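Side-chain contacts in phenylacetaldehyde dehydrogenase (Burkholderia cenocepacia, PDB 4O5H), which probably catalyses the NAD+-dependent oxidation of phenylacetaldehyde to phenylacetate, as a member of the aldehyde dehydrogenase family: residues A[246-251]-A[255-260]; A[402-405]-A[409-412]. One frame throughout, in Å; residues are numbered along the deposited sequence. Where two conformers were deposited one is given.

Contact 1: A[246-251]-A[255-260]; sequences AALSRD and DKIAFT
Ile257 meets Ser249 and Leu248 through aliphatic carbons alone, and the guanidinium of Arg250 lies elsewhere on the helix. One face of the guanidinium lies over its own helix, with Ala246 O and Ala247 CA each 3.6 Å above the plane and offset toward its rim. NH2 forms a salt bridge with Glu67, so the plate is held along the side of the helix remote from Ile257.

Across the contact, the end of Ile257 does the touching. CG1 lies anti to the backbone N (chi1 -169°) and the chain then bends, bringing Ile257 CD1 to 4.1 Å from Ser249 CA. The same methyl lies 4.3 Å from Leu248 CG, at the branch point of the leucine. Ser249 adds its CB, 4.4 Å from Ile257 CD1, and presents carbon rather than its hydroxyl to the strand.

That hydroxyl is turned back along the helix: Ser249 OG donates to Ala246 O at 2.7 Å. The C=O...OG angle is 122°, and the donor is tilted 22° from the carbonyl plane. Ala246 O also accepts the helical bond from Arg250 N, at 3.1 Å, so two donors grip it and the buried hydroxyl is satisfied without the strand.

Other apolar groups surround the meeting point. Leu248 reaches Val70 and Val74 of helix 67-82 and Ile181 of strand 166-181, which Ile257 touches too, while Ser249 rests on Ile269 and Ala272 of helix 263-275. Strand 234-236, helix 241-250 and strand 256-260 form a beta-alpha-beta unit, the two strands lying parallel in one sheet with 204-208 and 166-181 between them, consistent with the Rossmann-type coenzyme domain of aldehyde dehydrogenases.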
ATOM      1  N   ALA A 246      -4.369  19.308  -2.908  1.00 13.24           N
ATOM      2  CA  ALA A 246      -5.173  18.814  -1.830  1.00 13.43           C
ATOM      3  C   ALA A 246      -6.510  18.367  -2.363  1.00 13.45           C
ATOM      4  O   ALA A 246      -7.026  17.319  -1.966  1.00 13.27           O
ATOM      5  CB  ALA A 246      -5.353  19.913  -0.783  1.00 13.97           C
ATOM      6  N   ALA A 247      -7.077  19.153  -3.272  1.00 13.33           N
ATOM      7  CA  ALA A 247      -8.368  18.811  -3.831  1.00 13.29           C
ATOM      8  C   ALA A 247      -8.334  17.480  -4.596  1.00 13.02           C
ATOM      9  O   ALA A 247      -9.281  16.685  -4.526  1.00 13.18           O
ATOM     10  CB  ALA A 247      -8.843  19.907  -4.753  1.00 13.58           C
ATOM     11  N   LEU A 248      -7.243  17.226  -5.293  1.00 12.37           N
ATOM     12  CA  LEU A 248      -7.101  15.970  -5.993  1.00 12.40           C
ATOM     13  C   LEU A 248      -7.077  14.799  -4.998  1.00 12.48           C
ATOM     14  O   LEU A 248      -7.802  13.819  -5.156  1.00 11.94           O
ATOM     15  CB  LEU A 248      -5.827  15.992  -6.838  1.00 12.05           C
ATOM     16  CG  LEU A 248      -5.543  14.726  -7.648  1.00 11.84           C
ATOM     17  CD1 LEU A 248      -6.759  14.345  -8.506  1.00 11.81           C
ATOM     18  CD2 LEU A 248      -4.296  14.954  -8.499  1.00 11.72           C
ATOM     19  N   SER A 249      -6.288  14.949  -3.936  1.00 13.32           N
ATOM     20  CA  SER A 249      -6.166  13.894  -2.919  1.00 14.07           C
ATOM     21  C   SER A 249      -7.466  13.518  -2.227  1.00 15.03           C
ATOM     22  O   SER A 249      -7.657  12.341  -1.867  1.00 15.27           O
ATOM     23  CB  SER A 249      -5.096  14.242  -1.860  1.00 14.31           C
ATOM     24  OG  SER A 249      -5.531  15.282  -0.985  1.00 14.45           O
ATOM     25  N   ARG A 250      -8.383  14.482  -2.066  1.00 16.15           N
ATOM     26  CA  ARG A 250      -9.642  14.261  -1.359  1.00 16.52           C
ATOM     27  C   ARG A 250     -10.784  13.788  -2.259  1.00 15.43           C
ATOM     28  O   ARG A 250     -11.878  13.499  -1.771  1.00 14.37           O
ATOM     29  CB  ARG A 250     -10.146  15.574  -0.737  1.00 19.19           C
ATOM     30  CG  ARG A 250      -9.279  16.260   0.264  1.00 22.35           C
ATOM     31  CD  ARG A 250     -10.087  17.386   0.959  1.00 24.86           C
ATOM     32  NE  ARG A 250     -10.577  18.396  -0.010  1.00 27.06           N
ATOM     33  CZ  ARG A 250      -9.913  19.509  -0.353  1.00 29.29           C
ATOM     34  NH1 ARG A 250      -8.736  19.774   0.192  1.00 31.49           N
ATOM     35  NH2 ARG A 250     -10.416  20.355  -1.241  1.00 29.21           N
ATOM     36  N   ASP A 251     -10.578  13.755  -3.576  1.00 14.44           N
ATOM     37  CA  ASP A 251     -11.674  13.456  -4.464  1.00 13.67           C
ATOM     38  C   ASP A 251     -12.024  11.978  -4.333  1.00 13.34           C
ATOM     39  O   ASP A 251     -11.174  11.140  -4.532  1.00 13.44           O
ATOM     40  CB  ASP A 251     -11.343  13.829  -5.907  1.00 13.41           C
ATOM     41  CG  ASP A 251     -12.573  13.933  -6.777  1.00 13.20           C
ATOM     42  OD1 ASP A 251     -13.367  12.991  -6.825  1.00 12.80           O
ATOM     43  OD2 ASP A 251     -12.757  14.991  -7.446  1.00 14.02           O
ATOM     44  N   ASP A 255      -9.247   6.439  -7.651  1.00 11.77           N
ATOM     45  CA  ASP A 255      -9.070   5.106  -7.063  1.00 11.92           C
ATOM     46  C   ASP A 255      -7.687   4.925  -6.415  1.00 12.36           C
ATOM     47  O   ASP A 255      -7.517   4.130  -5.492  1.00 12.01           O
ATOM     48  CB  ASP A 255      -9.273   4.085  -8.166  1.00 12.07           C
ATOM     49  CG  ASP A 255     -10.670   4.179  -8.747  1.00 12.23           C
ATOM     50  OD1 ASP A 255     -11.638   4.065  -7.958  1.00 12.40           O
ATOM     51  OD2 ASP A 255     -10.799   4.436  -9.956  1.00 12.02           O
ATOM     52  N   LYS A 256      -6.728   5.713  -6.869  1.00 12.39           N
ATOM     53  CA  LYS A 256      -5.406   5.642  -6.336  1.00 13.65           C
ATOM     54  C   LYS A 256      -4.743   7.008  -6.354  1.00 12.85           C
ATOM     55  O   LYS A 256      -4.925   7.769  -7.297  1.00 11.74           O
ATOM     56  CB  LYS A 256      -4.556   4.684  -7.137  1.00 15.29           C
ATOM     57  CG  LYS A 256      -3.150   4.566  -6.577  1.00 17.50           C
ATOM     58  CD  LYS A 256      -2.295   3.517  -7.268  1.00 21.23           C
ATOM     59  CE  LYS A 256      -0.929   3.337  -6.547  1.00 23.85           C
ATOM     60  NZ  LYS A 256      -0.956   2.121  -5.638  1.00 25.25           N
ATOM     61  N   ILE A 257      -3.991   7.300  -5.302  1.00 12.93           N
ATOM     62  CA  ILE A 257      -3.172   8.516  -5.268  1.00 13.37           C
ATOM     63  C   ILE A 257      -1.716   8.094  -5.283  1.00 13.66           C
ATOM     64  O   ILE A 257      -1.305   7.162  -4.579  1.00 13.48           O
ATOM     65  CB  ILE A 257      -3.537   9.448  -4.072  1.00 13.76           C
ATOM     66  CG1 ILE A 257      -2.876  10.815  -4.220  1.00 14.12           C
ATOM     67  CG2 ILE A 257      -3.134   8.872  -2.740  1.00 13.75           C
ATOM     68  CD1 ILE A 257      -3.620  11.703  -5.201  1.00 14.41           C
ATOM     69  N   ALA A 258      -0.931   8.755  -6.139  1.00 13.32           N
ATOM     70  CA  ALA A 258       0.469   8.453  -6.276  1.00 12.99           C
ATOM     71  C   ALA A 258       1.231   9.732  -6.053  1.00 12.81           C
ATOM     72  O   ALA A 258       1.087  10.687  -6.841  1.00 13.00           O
ATOM     73  CB  ALA A 258       0.729   7.903  -7.672  1.00 13.29           C
ATOM     74  N   PHE A 259       2.006   9.781  -4.971  1.00 12.77           N
ATOM     75  CA  PHE A 259       2.558  11.019  -4.477  1.00 13.07           C
ATOM     76  C   PHE A 259       4.041  10.869  -4.186  1.00 12.84           C
ATOM     77  O   PHE A 259       4.470   9.897  -3.540  1.00 12.07           O
ATOM     78  CB  PHE A 259       1.841  11.468  -3.193  1.00 13.20           C
ATOM     79  CG  PHE A 259       2.489  12.639  -2.516  1.00 13.71           C
ATOM     80  CD1 PHE A 259       2.196  13.936  -2.890  1.00 14.23           C
ATOM     81  CD2 PHE A 259       3.445  12.455  -1.533  1.00 14.18           C
ATOM     82  CE1 PHE A 259       2.819  15.025  -2.250  1.00 14.49           C
ATOM     83  CE2 PHE A 259       4.061  13.529  -0.891  1.00 14.23           C
ATOM     84  CZ  PHE A 259       3.752  14.813  -1.251  1.00 14.55           C
ATOM     85  N   THR A 260       4.804  11.878  -4.615  1.00 12.70           N
ATOM     86  CA  THR A 260       6.207  11.997  -4.231  1.00 12.77           C
ATOM     87  C   THR A 260       6.370  13.399  -3.645  1.00 13.58           C
ATOM     88  O   THR A 260       5.908  14.382  -4.249  1.00 13.99           O
ATOM     89  CB  THR A 260       7.100  11.774  -5.460  1.00 12.72           C
ATOM     90  OG1 THR A 260       6.944  10.420  -5.909  1.00 13.25           O
ATOM     91  CG2 THR A 260       8.562  12.027  -5.127  1.00 13.03           C
TER

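Contact 2: A[402-405]-A[409-412]; sequences VDTT and RVVR
Thr404 and Val411 cross obliquely, one branch of the valine coming up against the threonine from the single turn of helix 409-412. The meeting is between Thr404 CB and Val411 CG2, 3.8 Å apart, with Thr404 OG1 slightly farther from the same methyl at 4.1 Å. The threonine's first torsion (chi1 52°) sets OG1 between the backbone N and the carbonyl carbon and turns CG2 elsewhere, toward Val410, whose own CG2 it approaches to 4.3 Å.

Thr405 is engaged differently. Its side chain starts off away from the helix, and it is the backbone oxygen that faces Val411. Thr405 O lies 3.2 Å from Val411 CG2 and 3.5 Å from Val411 CB, whereas CG1 of that valine stands back at 4.0 Å. Val411 has CG1 anti to its backbone N (chi1 -179°), which leaves CG2 as the branch beside that N, touched on two adjoining sides, by Thr405 O and by Thr404 CB.

Beneath these residues runs strand 419-425: Thr404, Val410 and Val411 all touch its Val421. The helical turn, in the connection from strand 399-402 to its parallel neighbour 419-425, also packs over strand 320-326 through Val411 on Arg322 and Tyr324. These strands share a sheet consistent with the catalytic domain of aldehyde dehydrogenases.

Polar anchoring comes from outside the contact. Arg409 N bonds to Glu378, Val410 O accepts from Lys287, and Asp403 is salt-bridged to Arg381. Between the two segments themselves, methyl and methine carbons press on a hydroxyl-bearing side chain and a carbonyl, so shape and van der Waals attraction, rather than directed bonds, join them.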
ATOM      1  N   VAL A 402      31.729  19.419   8.485  1.00 19.20           N
ATOM      2  CA  VAL A 402      32.392  18.446   9.348  1.00 19.72           C
ATOM      3  C   VAL A 402      32.263  18.867  10.812  1.00 20.35           C
ATOM      4  O   VAL A 402      31.738  19.923  11.114  1.00 19.96           O
ATOM      5  CB  VAL A 402      33.874  18.257   8.982  1.00 20.38           C
ATOM      6  CG1 VAL A 402      33.990  17.762   7.556  1.00 20.14           C
ATOM      7  CG2 VAL A 402      34.670  19.540   9.180  1.00 21.20           C
ATOM      8  N   ASP A 403      32.724  18.008  11.709  1.00 21.28           N
ATOM      9  CA  ASP A 403      32.580  18.200  13.151  1.00 22.35           C
ATOM     10  C   ASP A 403      31.122  18.181  13.514  1.00 21.70           C
ATOM     11  O   ASP A 403      30.683  18.841  14.461  1.00 21.68           O
ATOM     12  CB  ASP A 403      33.218  19.502  13.654  1.00 23.58           C
ATOM     13  CG  ASP A 403      34.725  19.575  13.411  1.00 24.72           C
ATOM     14  OD1 ASP A 403      35.371  18.533  13.275  1.00 25.49           O
ATOM     15  OD2 ASP A 403      35.240  20.703  13.388  1.00 25.52           O
ATOM     16  N   THR A 404      30.355  17.417  12.761  1.00 21.21           N
ATOM     17  CA  THR A 404      28.929  17.263  13.051  1.00 21.00           C
ATOM     18  C   THR A 404      28.704  16.082  13.975  1.00 22.02           C
ATOM     19  O   THR A 404      29.563  15.232  14.111  1.00 22.30           O
ATOM     20  CB  THR A 404      28.131  17.019  11.781  1.00 20.05           C
ATOM     21  OG1 THR A 404      28.719  15.930  11.057  1.00 19.18           O
ATOM     22  CG2 THR A 404      28.115  18.259  10.905  1.00 19.82           C
ATOM     23  N   THR A 405      27.551  16.044  14.628  1.00 23.15           N
ATOM     24  CA  THR A 405      27.156  14.898  15.466  1.00 23.37           C
ATOM     25  C   THR A 405      25.724  14.478  15.109  1.00 22.74           C
ATOM     26  O   THR A 405      24.964  15.263  14.520  1.00 21.55           O
ATOM     27  CB  THR A 405      27.146  15.264  16.958  1.00 24.27           C
ATOM     28  OG1 THR A 405      26.133  16.247  17.163  1.00 23.83           O
ATOM     29  CG2 THR A 405      28.491  15.805  17.414  1.00 25.55           C
ATOM     30  N   ARG A 409      20.636  19.239  13.912  1.00 20.11           N
ATOM     31  CA  ARG A 409      19.525  19.330  12.911  1.00 19.45           C
ATOM     32  C   ARG A 409      19.972  19.005  11.491  1.00 17.91           C
ATOM     33  O   ARG A 409      19.269  18.298  10.785  1.00 16.64           O
ATOM     34  CB  ARG A 409      18.906  20.702  12.905  1.00 21.33           C
ATOM     35  CG  ARG A 409      18.300  21.093  14.228  1.00 23.56           C
ATOM     36  CD  ARG A 409      17.486  22.365  14.100  1.00 26.06           C
ATOM     37  NE  ARG A 409      16.438  22.153  13.111  1.00 27.85           N
ATOM     38  CZ  ARG A 409      15.830  23.119  12.445  1.00 30.76           C
ATOM     39  NH1 ARG A 409      16.125  24.385  12.676  1.00 31.59           N
ATOM     40  NH2 ARG A 409      14.900  22.806  11.540  1.00 33.62           N
ATOM     41  N   VAL A 410      21.153  19.484  11.101  1.00 16.95           N
ATOM     42  CA  VAL A 410      21.687  19.185   9.762  1.00 16.30           C
ATOM     43  C   VAL A 410      21.933  17.718   9.503  1.00 15.73           C
ATOM     44  O   VAL A 410      21.911  17.288   8.368  1.00 14.50           O
ATOM     45  CB  VAL A 410      22.997  19.935   9.416  1.00 16.64           C
ATOM     46  CG1 VAL A 410      22.706  21.398   9.141  1.00 16.75           C
ATOM     47  CG2 VAL A 410      24.059  19.767  10.493  1.00 17.50           C
ATOM     48  N   VAL A 411      22.191  16.955  10.558  1.00 16.31           N
ATOM     49  CA  VAL A 411      22.324  15.516  10.399  1.00 16.45           C
ATOM     50  C   VAL A 411      20.969  14.808  10.437  1.00 16.20           C
ATOM     51  O   VAL A 411      20.794  13.809   9.713  1.00 15.68           O
ATOM     52  CB  VAL A 411      23.280  14.906  11.450  1.00 16.96           C
ATOM     53  CG1 VAL A 411      23.452  13.412  11.268  1.00 16.91           C
ATOM     54  CG2 VAL A 411      24.665  15.581  11.397  1.00 17.64           C
ATOM     55  N   ARG A 412      20.047  15.262  11.277  1.00 16.74           N
ATOM     56  CA  ARG A 412      18.777  14.565  11.458  0.50 17.23           C
ATOM     57  C   ARG A 412      17.753  14.857  10.384  1.00 16.78           C
ATOM     58  O   ARG A 412      16.976  13.982   9.999  1.00 16.78           O
ATOM     59  CB  ARG A 412      18.182  14.923  12.797  0.50 18.56           C
ATOM     60  CG  ARG A 412      19.166  14.458  13.852  0.50 19.79           C
ATOM     61  CD  ARG A 412      18.543  13.725  15.033  0.50 20.82           C
ATOM     62  NE  ARG A 412      17.817  12.530  14.592  0.50 21.50           N
ATOM     63  CZ  ARG A 412      18.291  11.282  14.641  0.50 21.57           C
ATOM     64  NH1 ARG A 412      19.497  11.016  15.136  0.50 21.99           N
ATOM     65  NH2 ARG A 412      17.534  10.289  14.206  0.50 21.63           N
TER

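Overall arrangement
Following the chain from the N terminus, contact 1 comes first: a short loop joins helix 241-250 to strand 256-260, and Ile257 packs back on the helix the chain has just left. About 140 residues later, contact 2 closes a second short loop, between the end of strand 399-402 and helix 409-412. The two are in series, neither nested nor crossed. Contact 1 ties a helix to the sheet that includes strands 166-181 and 279-283; contact 2 fastens a loop and a helical turn over the sheet that includes 419-425 and 320-326. Their centres are 35 Å apart and their nearest atoms about 17 Å, so they do not touch.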